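Local coordinates for programmed cell death 6-interacting protein (Homo sapiens, PDB 5WA1) that acts in multivesicular body formation, membrane repair and cytokinesis, here represented by its Bro1 domain, the part that binds the ESCRT-III subunits CHMP4A, CHMP4B and CHMP4C, at residues A[23-27]-A[265-269]; A[213-218]-A[240-245]; A[235-240]-A[353-358]. All coordinates share one frame; numbering follows the deposited sequence.

Interaction 1 of 3, residues A[23-27]-A[265-269]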
loop_
_atom_site.group_PDB
_atom_site.type_symbol
_atom_site.label_atom_id
_atom_site.label_comp_id
_atom_site.label_asym_id
_atom_site.label_seq_id
_atom_site.Cartn_x
_atom_site.Cartn_y
_atom_site.Cartn_z
ATOM N N ALA A 23 2.415 -6.313 -14.042
ATOM C CA ALA A 23 3.541 -6.186 -13.108
ATOM C C ALA A 23 4.028 -4.741 -12.986
ATOM O O ALA A 23 5.230 -4.480 -12.882
ATOM C CB ALA A 23 4.692 -7.120 -13.502
ATOM N N THR A 24 3.084 -3.795 -12.974
ATOM C CA THR A 24 3.399 -2.371 -12.879
ATOM C C THR A 24 2.893 -1.773 -11.573
ATOM O O THR A 24 2.180 -0.765 -11.576
ATOM C CB THR A 24 2.797 -1.613 -14.059
ATOM O OG1 THR A 24 1.385 -1.849 -14.104
ATOM C CG2 THR A 24 3.419 -2.067 -15.368
ATOM N N PHE A 25 3.272 -2.375 -10.450
ATOM C CA PHE A 25 2.785 -1.982 -9.137
ATOM C C PHE A 25 3.769 -1.043 -8.447
ATOM O O PHE A 25 4.984 -1.142 -8.623
ATOM C CB PHE A 25 2.541 -3.219 -8.265
ATOM C CG PHE A 25 1.277 -3.954 -8.616
ATOM C CD1 PHE A 25 1.278 -4.934 -9.593
ATOM C CD2 PHE A 25 0.083 -3.643 -7.983
ATOM C CE1 PHE A 25 0.108 -5.601 -9.928
ATOM C CE2 PHE A 25 -1.091 -4.304 -8.311
ATOM C CZ PHE A 25 -1.077 -5.285 -9.286
ATOM N N ILE A 26 3.224 -0.114 -7.685
ATOM C CA ILE A 26 4.016 0.878 -6.974
ATOM C C ILE A 26 4.387 0.313 -5.612
ATOM O O ILE A 26 3.538 -0.261 -4.918
ATOM C CB ILE A 26 3.236 2.192 -6.830
ATOM C CG1 ILE A 26 2.940 2.788 -8.211
ATOM C CG2 ILE A 26 4.010 3.193 -5.949
ATOM C CD1 ILE A 26 1.836 3.835 -8.177
ATOM N N SER A 27 5.657 0.451 -5.239
ATOM C CA SER A 27 6.122 0.151 -3.895
ATOM C C SER A 27 6.971 1.319 -3.408
ATOM O O SER A 27 7.346 2.212 -4.173
ATOM C CB SER A 27 6.916 -1.159 -3.844
ATOM O OG SER A 27 8.054 -1.091 -4.676
ATOM N N VAL A 265 1.811 6.257 -13.587
ATOM C CA VAL A 265 1.291 4.919 -13.362
ATOM C C VAL A 265 -0.117 4.981 -12.791
ATOM O O VAL A 265 -0.998 4.206 -13.191
ATOM C CB VAL A 265 2.238 4.109 -12.461
ATOM C CG1 VAL A 265 1.564 2.804 -12.033
ATOM C CG2 VAL A 265 3.523 3.806 -13.205
ATOM N N LEU A 266 -0.362 5.900 -11.857
ATOM C CA LEU A 266 -1.705 6.049 -11.302
ATOM C C LEU A 266 -2.703 6.476 -12.375
ATOM O O LEU A 266 -3.824 5.961 -12.432
ATOM C CB LEU A 266 -1.695 7.078 -10.174
ATOM C CG LEU A 266 -0.908 6.681 -8.923
ATOM C CD1 LEU A 266 -0.926 7.848 -7.915
ATOM C CD2 LEU A 266 -1.487 5.412 -8.332
ATOM N N ALA A 267 -2.326 7.462 -13.193
ATOM C CA ALA A 267 -3.196 7.909 -14.282
ATOM C C ALA A 267 -3.502 6.765 -15.248
ATOM O O ALA A 267 -4.659 6.559 -15.647
ATOM C CB ALA A 267 -2.545 9.079 -15.014
ATOM N N ALA A 268 -2.477 5.997 -15.625
ATOM C CA ALA A 268 -2.690 4.871 -16.524
ATOM C C ALA A 268 -3.621 3.835 -15.900
ATOM O O ALA A 268 -4.564 3.366 -16.546
ATOM C CB ALA A 268 -1.352 4.236 -16.899
ATOM N N LYS A 269 -3.379 3.484 -14.633
ATOM C CA LYS A 269 -4.193 2.467 -13.972
ATOM C C LYS A 269 -5.637 2.923 -13.789
ATOM O O LYS A 269 -6.554 2.100 -13.863
ATOM C CB LYS A 269 -3.580 2.095 -12.616
ATOM C CG LYS A 269 -2.341 1.209 -12.702
ATOM C CD LYS A 269 -2.679 -0.256 -12.599
ATOM C CE LYS A 269 -1.413 -1.114 -12.584
ATOM N NZ LYS A 269 -0.912 -1.295 -11.199
HETATM O O HOH W 1 0.148 0.422 -9.843
#
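A lysine ammonium group against the face of an aromatic ring, with a small aliphatic contact beside it, fastens the irregular N-terminal segment 23-27 of the Bro1 domain to helix 262-287. Lys-269 bends at chi2 and again at chi4 (89°), which brings its NZ over the centre of one face of the Phe-25 ring, 4.1 Å from the centroid and 11° off the normal, a cation-pi contact. The same NZ donates to the backbone O of Thr-24 at 3.2 Å, approaching from above the carbonyl plane. A water also donates to Thr-24 O; its very short approach to Lys-269 NZ is doubtful. Thr-24 OG1 touches Lys-269 CE at 3.3 Å, the two side chains crossing at a slant. Glu-218 on helix 202-226 forms a salt bridge with the ammonium group, so the buried charge has a direct counter-ion. Next to Phe-25 in the chain, Ile-26 points its CD1 at Leu-266 CD2, 3.7 Å away, and at Val-265 CG1, 4.0 Å away. Helix 202-226 completes the surroundings through Ile-211, which touches both Ile-26 and Leu-266, while Phe-245 of helix 231-252 packs on Leu-266 and Lys-269, and helix 137-157 meets Phe-25 through Ala-157.

Interaction 2 of 3, residues A[213-218]-A[240-245]; sequences LAQAQE and QAADYF
The Tyr-244 ring is sandwiched. Leu-213 CD2 lies over one face in a CH-pi contact, 4.0 Å from the centroid and displaced toward the CE1 side. On the opposite face the Gln-240 amide, one turn earlier in the same helix, folds back to set NE2 3.2 Å above the ring plane, near the rim. Gln-217 CB meets the ring edge at CD2, in the plane. Phe-245 receives its neighbour more centrally: Ala-214 CB sits over the middle of one face, 3.7 Å from the centroid. At its edge, Glu-218 OE1 approaches CZ to 3.3 Å, with carboxylate and ring planes 77° apart, which would probably be electrostatically favourable, the ring edge being slightly positive. That carboxylate is also paired with Lys-269.

These rings pack between two antiparallel helices, 202-226 and 231-252, consecutive helices of the mainly helical Bro1 domain. The short segments run at 162° with axes 8.6 Å apart, and the small alanine side chains are consistent with this spacing: Ala-214 CB touches Tyr-244 CB at 3.5 Å, wedged between the two aromatic residues.

Toward the other end, Gln-217 reaches across, its CG anti to the backbone N (chi1 178°) and resting 3.6 Å from Ala-241 CB. A bend at chi2 then turns its amide past the aliphatic part of Gln-240, the two amide planes nearly perpendicular. Both ends of this buried amide are satisfied: NE2 bonds to the backbone O of Ala-356 and of Leu-237, and OE1 accepts from Leu-358 N. The Tyr-244 hydroxyl is hydrogen-bonded to Thr-357 OG1 of the loop after helix 319-340.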
loop_
_atom_site.group_PDB
_atom_site.type_symbol
_atom_site.label_atom_id
_atom_site.label_comp_id
_atom_site.label_asym_id
_atom_site.label_seq_id
_atom_site.Cartn_x
_atom_site.Cartn_y
_atom_site.Cartn_z
ATOM N N LEU A 213 -4.267 1.050 -1.024
ATOM C CA LEU A 213 -5.641 0.571 -1.047
ATOM C C LEU A 213 -6.100 0.284 -2.474
ATOM O O LEU A 213 -6.764 -0.728 -2.723
ATOM C CB LEU A 213 -6.563 1.582 -0.373
ATOM C CG LEU A 213 -7.964 1.058 -0.052
ATOM C CD1 LEU A 213 -7.915 0.077 1.111
ATOM C CD2 LEU A 213 -8.903 2.212 0.249
ATOM N N ALA A 214 -5.751 1.163 -3.427
ATOM C CA ALA A 214 -6.076 0.920 -4.834
ATOM C C ALA A 214 -5.448 -0.369 -5.331
ATOM O O ALA A 214 -6.069 -1.126 -6.085
ATOM C CB ALA A 214 -5.596 2.088 -5.701
ATOM N N GLN A 215 -4.201 -0.629 -4.936
ATOM C CA GLN A 215 -3.534 -1.815 -5.437
ATOM C C GLN A 215 -4.112 -3.068 -4.805
ATOM O O GLN A 215 -4.200 -4.104 -5.472
ATOM C CB GLN A 215 -2.021 -1.684 -5.233
ATOM C CG GLN A 215 -1.505 -0.582 -6.163
ATOM C CD GLN A 215 0.003 -0.372 -6.195
ATOM O OE1 GLN A 215 0.532 0.059 -7.219
ATOM N NE2 GLN A 215 0.695 -0.631 -5.081
ATOM N N ALA A 216 -4.558 -2.978 -3.547
ATOM C CA ALA A 216 -5.277 -4.096 -2.946
ATOM C C ALA A 216 -6.556 -4.403 -3.720
ATOM O O ALA A 216 -6.848 -5.568 -4.009
ATOM C CB ALA A 216 -5.595 -3.793 -1.480
ATOM N N GLN A 217 -7.332 -3.366 -4.066
ATOM C CA GLN A 217 -8.549 -3.575 -4.857
ATOM C C GLN A 217 -8.222 -4.163 -6.227
ATOM O O GLN A 217 -8.942 -5.038 -6.727
ATOM C CB GLN A 217 -9.320 -2.260 -4.998
ATOM C CG GLN A 217 -10.604 -2.333 -5.855
ATOM C CD GLN A 217 -11.757 -3.066 -5.162
ATOM O OE1 GLN A 217 -11.748 -3.252 -3.947
ATOM N NE2 GLN A 217 -12.761 -3.480 -5.945
ATOM N N GLU A 218 -7.125 -3.717 -6.840
ATOM C CA GLU A 218 -6.726 -4.285 -8.122
ATOM C C GLU A 218 -6.422 -5.771 -8.006
ATOM O O GLU A 218 -6.725 -6.550 -8.919
ATOM C CB GLU A 218 -5.508 -3.541 -8.671
ATOM C CG GLU A 218 -5.028 -4.081 -10.019
ATOM C CD GLU A 218 -3.777 -3.371 -10.514
ATOM O OE1 GLU A 218 -3.299 -2.463 -9.811
ATOM O OE2 GLU A 218 -3.274 -3.717 -11.601
ATOM N N GLN A 240 -14.511 0.118 -9.061
ATOM C CA GLN A 240 -14.083 0.618 -7.759
ATOM C C GLN A 240 -12.581 0.885 -7.733
ATOM O O GLN A 240 -12.134 1.872 -7.138
ATOM C CB GLN A 240 -14.469 -0.378 -6.665
ATOM C CG GLN A 240 -13.996 0.058 -5.284
ATOM C CD GLN A 240 -14.594 1.379 -4.868
ATOM O OE1 GLN A 240 -15.809 1.506 -4.748
ATOM N NE2 GLN A 240 -13.741 2.376 -4.647
ATOM N N ALA A 241 -11.787 0.003 -8.340
ATOM C CA ALA A 241 -10.353 0.255 -8.425
ATOM C C ALA A 241 -10.067 1.536 -9.193
ATOM O O ALA A 241 -9.152 2.294 -8.844
ATOM C CB ALA A 241 -9.652 -0.934 -9.080
ATOM N N ALA A 242 -10.851 1.800 -10.240
ATOM C CA ALA A 242 -10.700 3.040 -10.989
ATOM C C ALA A 242 -10.913 4.247 -10.093
ATOM O O ALA A 242 -10.156 5.221 -10.164
ATOM C CB ALA A 242 -11.683 3.060 -12.178
ATOM N N ASP A 243 -11.933 4.196 -9.227
ATOM C CA ASP A 243 -12.172 5.294 -8.294
ATOM C C ASP A 243 -10.979 5.515 -7.367
ATOM O O ASP A 243 -10.602 6.664 -7.096
ATOM C CB ASP A 243 -13.426 5.023 -7.464
ATOM C CG ASP A 243 -14.662 5.628 -8.072
ATOM O OD1 ASP A 243 -14.637 5.937 -9.282
ATOM O OD2 ASP A 243 -15.655 5.797 -7.336
ATOM N N TYR A 244 -10.376 4.430 -6.867
ATOM C CA TYR A 244 -9.237 4.573 -5.954
ATOM C C TYR A 244 -8.021 5.139 -6.669
ATOM O O TYR A 244 -7.335 6.018 -6.140
ATOM C CB TYR A 244 -8.867 3.220 -5.337
ATOM C CG TYR A 244 -9.813 2.683 -4.308
ATOM C CD1 TYR A 244 -10.415 3.521 -3.372
ATOM C CD2 TYR A 244 -10.079 1.320 -4.249
ATOM C CE1 TYR A 244 -11.270 3.007 -2.404
ATOM C CE2 TYR A 244 -10.934 0.802 -3.291
ATOM C CZ TYR A 244 -11.521 1.641 -2.375
ATOM O OH TYR A 244 -12.363 1.109 -1.424
ATOM N N PHE A 245 -7.693 4.594 -7.847
ATOM C CA PHE A 245 -6.570 5.138 -8.609
ATOM C C PHE A 245 -6.811 6.586 -8.996
ATOM O O PHE A 245 -5.876 7.403 -8.984
ATOM C CB PHE A 245 -6.306 4.297 -9.856
ATOM C CG PHE A 245 -5.578 3.018 -9.563
ATOM C CD1 PHE A 245 -4.288 3.042 -9.061
ATOM C CD2 PHE A 245 -6.182 1.798 -9.783
ATOM C CE1 PHE A 245 -3.616 1.854 -8.778
ATOM C CE2 PHE A 245 -5.522 0.619 -9.526
ATOM C CZ PHE A 245 -4.230 0.644 -9.014
#

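Interaction 3 of 3, residues A[235-240]-A[353-358]; sequences AKLANQ and IGKATL
Asn-239 and the carbonyl of Lys-236 hold the extended segment 353-358 against helix 231-252. Asn-239 ND2 donates to the backbone O of Gly-354 at 3.0 Å; the acceptor lies close to the amide plane, although the nitrogen stands above the plane of the carbonyl. Chi1 of -158° turns CG away from the backbone N and lays the amide against the passing loop. Two residues along, Ala-356 N bonds to Lys-236 O at 3.1 Å with an N-H...O angle of 160°. That oxygen already accepts the helical bond from Gln-240 N, and the two donors come from opposite faces of its carbonyl plane; a helix carbonyl is thus shared with the strand-like loop without giving up its place in the helix. Between these bonds, Lys-236 CA makes a C-H...O contact with Gly-354 O.

Lys-355 stretches out past Asn-239, its CE 3.5 Å from Asn-239 ND2, to a salt bridge with Asp-243 one turn on. Gln-240 OE1 rests 3.5 Å from Lys-355 CB, and Gln-240 CG lies beside Thr-357, the two side chains pointing the same way. Apolar contacts flank this polar centre: Ile-353 CG2 packs on Ala-235 CB at 4.0 Å, while Leu-237 CD2 meets Leu-358 CD2 at a tight 3.5 Å and also touches Ala-356 CB. Leu-237, Ala-356 and Leu-358 also pack on apolar side chains of the bound peptide, so this end forms part of its binding surface. On the flanks, Ile-353 reaches Glu-278 and Gln-281 of helix 262-287, and Leu-358 rests on Phe-220 of helix 202-226.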
loop_
_atom_site.group_PDB
_atom_site.type_symbol
_atom_site.label_atom_id
_atom_site.label_comp_id
_atom_site.label_asym_id
_atom_site.label_seq_id
_atom_site.Cartn_x
_atom_site.Cartn_y
_atom_site.Cartn_z
ATOM N N ALA A 235 -16.734 -6.273 -13.318
ATOM C CA ALA A 235 -16.864 -4.881 -13.738
ATOM C C ALA A 235 -16.969 -3.947 -12.537
ATOM O O ALA A 235 -16.361 -2.872 -12.528
ATOM C CB ALA A 235 -18.078 -4.719 -14.669
ATOM N N LYS A 236 -17.730 -4.341 -11.515
ATOM C CA LYS A 236 -17.850 -3.524 -10.311
ATOM C C LYS A 236 -16.548 -3.470 -9.507
ATOM O O LYS A 236 -16.255 -2.440 -8.885
ATOM C CB LYS A 236 -18.989 -4.057 -9.440
ATOM C CG LYS A 236 -20.361 -3.895 -10.075
ATOM C CD LYS A 236 -21.457 -4.431 -9.175
ATOM C CE LYS A 236 -22.810 -4.318 -9.846
ATOM N NZ LYS A 236 -23.894 -4.930 -9.032
ATOM N N LEU A 237 -15.765 -4.551 -9.491
ATOM C CA LEU A 237 -14.458 -4.495 -8.822
ATOM C C LEU A 237 -13.498 -3.578 -9.571
ATOM O O LEU A 237 -12.776 -2.781 -8.957
ATOM C CB LEU A 237 -13.865 -5.895 -8.717
ATOM C CG LEU A 237 -14.621 -6.921 -7.860
ATOM C CD1 LEU A 237 -14.017 -8.295 -8.028
ATOM C CD2 LEU A 237 -14.575 -6.522 -6.405
ATOM N N ALA A 238 -13.475 -3.679 -10.904
ATOM C CA ALA A 238 -12.641 -2.791 -11.705
ATOM C C ALA A 238 -13.070 -1.342 -11.552
ATOM O O ALA A 238 -12.228 -0.444 -11.442
ATOM C CB ALA A 238 -12.690 -3.206 -13.183
ATOM N N ASN A 239 -14.380 -1.090 -11.563
ATOM C CA ASN A 239 -14.857 0.285 -11.464
ATOM C C ASN A 239 -14.441 0.902 -10.134
ATOM O O ASN A 239 -14.049 2.077 -10.069
ATOM C CB ASN A 239 -16.374 0.318 -11.626
ATOM C CG ASN A 239 -16.882 1.674 -12.069
ATOM O OD1 ASN A 239 -16.184 2.418 -12.761
ATOM N ND2 ASN A 239 -18.093 2.012 -11.657
ATOM N N GLN A 240 -14.511 0.118 -9.061
ATOM C CA GLN A 240 -14.083 0.618 -7.759
ATOM C C GLN A 240 -12.581 0.885 -7.733
ATOM O O GLN A 240 -12.134 1.872 -7.138
ATOM C CB GLN A 240 -14.469 -0.378 -6.665
ATOM C CG GLN A 240 -13.996 0.058 -5.284
ATOM C CD GLN A 240 -14.594 1.379 -4.868
ATOM O OE1 GLN A 240 -15.809 1.506 -4.748
ATOM N NE2 GLN A 240 -13.741 2.376 -4.647
ATOM N N ILE A 353 -21.920 1.844 -14.273
ATOM C CA ILE A 353 -21.480 0.590 -13.675
ATOM C C ILE A 353 -21.381 0.782 -12.170
ATOM O O ILE A 353 -20.919 1.826 -11.691
ATOM C CB ILE A 353 -20.136 0.144 -14.279
ATOM C CG1 ILE A 353 -20.271 -0.014 -15.802
ATOM C CG2 ILE A 353 -19.646 -1.145 -13.630
ATOM C CD1 ILE A 353 -18.945 -0.169 -16.540
ATOM N N GLY A 354 -21.853 -0.202 -11.415
ATOM C CA GLY A 354 -21.770 -0.141 -9.970
ATOM C C GLY A 354 -20.333 -0.261 -9.487
ATOM O O GLY A 354 -19.377 -0.333 -10.260
ATOM N N LYS A 355 -20.190 -0.289 -8.160
ATOM C CA LYS A 355 -18.885 -0.358 -7.513
ATOM C C LYS A 355 -18.950 -1.348 -6.362
ATOM O O LYS A 355 -19.910 -1.342 -5.591
ATOM C CB LYS A 355 -18.439 1.020 -6.996
ATOM C CG LYS A 355 -17.940 1.922 -8.113
ATOM C CD LYS A 355 -17.953 3.387 -7.739
ATOM C CE LYS A 355 -17.703 4.222 -8.978
ATOM N NZ LYS A 355 -17.890 5.674 -8.716
ATOM N N ALA A 356 -17.929 -2.197 -6.251
ATOM C CA ALA A 356 -17.816 -3.133 -5.136
ATOM C C ALA A 356 -16.418 -3.042 -4.538
ATOM O O ALA A 356 -15.431 -3.344 -5.218
ATOM C CB ALA A 356 -18.110 -4.565 -5.585
ATOM N N THR A 357 -16.333 -2.645 -3.271
ATOM C CA THR A 357 -15.054 -2.516 -2.583
ATOM C C THR A 357 -14.836 -3.742 -1.701
ATOM O O THR A 357 -15.672 -4.058 -0.850
ATOM C CB THR A 357 -14.991 -1.224 -1.760
ATOM O OG1 THR A 357 -13.885 -1.285 -0.846
ATOM C CG2 THR A 357 -16.282 -0.996 -0.988
ATOM N N LEU A 358 -13.729 -4.441 -1.932
ATOM C CA LEU A 358 -13.345 -5.624 -1.175
ATOM C C LEU A 358 -12.212 -5.365 -0.197
ATOM O O LEU A 358 -11.744 -6.306 0.455
ATOM C CB LEU A 358 -12.928 -6.746 -2.136
ATOM C CG LEU A 358 -14.025 -7.715 -2.590
ATOM C CD1 LEU A 358 -14.362 -8.657 -1.456
ATOM C CD2 LEU A 358 -15.266 -6.972 -3.035
#

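In the fold
Interaction 2 lies between the other two, its centre about 11 Å from that of interaction 1 and about 9 Å from that of interaction 3. Toward interaction 1, Glu-218 OE1 pairs with Lys-269 NZ at 3.0 Å, and Gln-215 OE1 probably accepts from Ile-26 N at 2.7 Å. Toward interaction 3, Asp-243 OD2 meets Lys-355 NZ at 2.6 Å, and Gln-240 belongs to both contacts. Interactions 1 and 3 do not touch, their nearest atoms being about 7 Å apart. The N-terminal segment and the late loop thus both bond to helix 202-226, at Gln-215 and Gln-217, without touching each other, and of the three contacts interaction 3 meets the bound peptide.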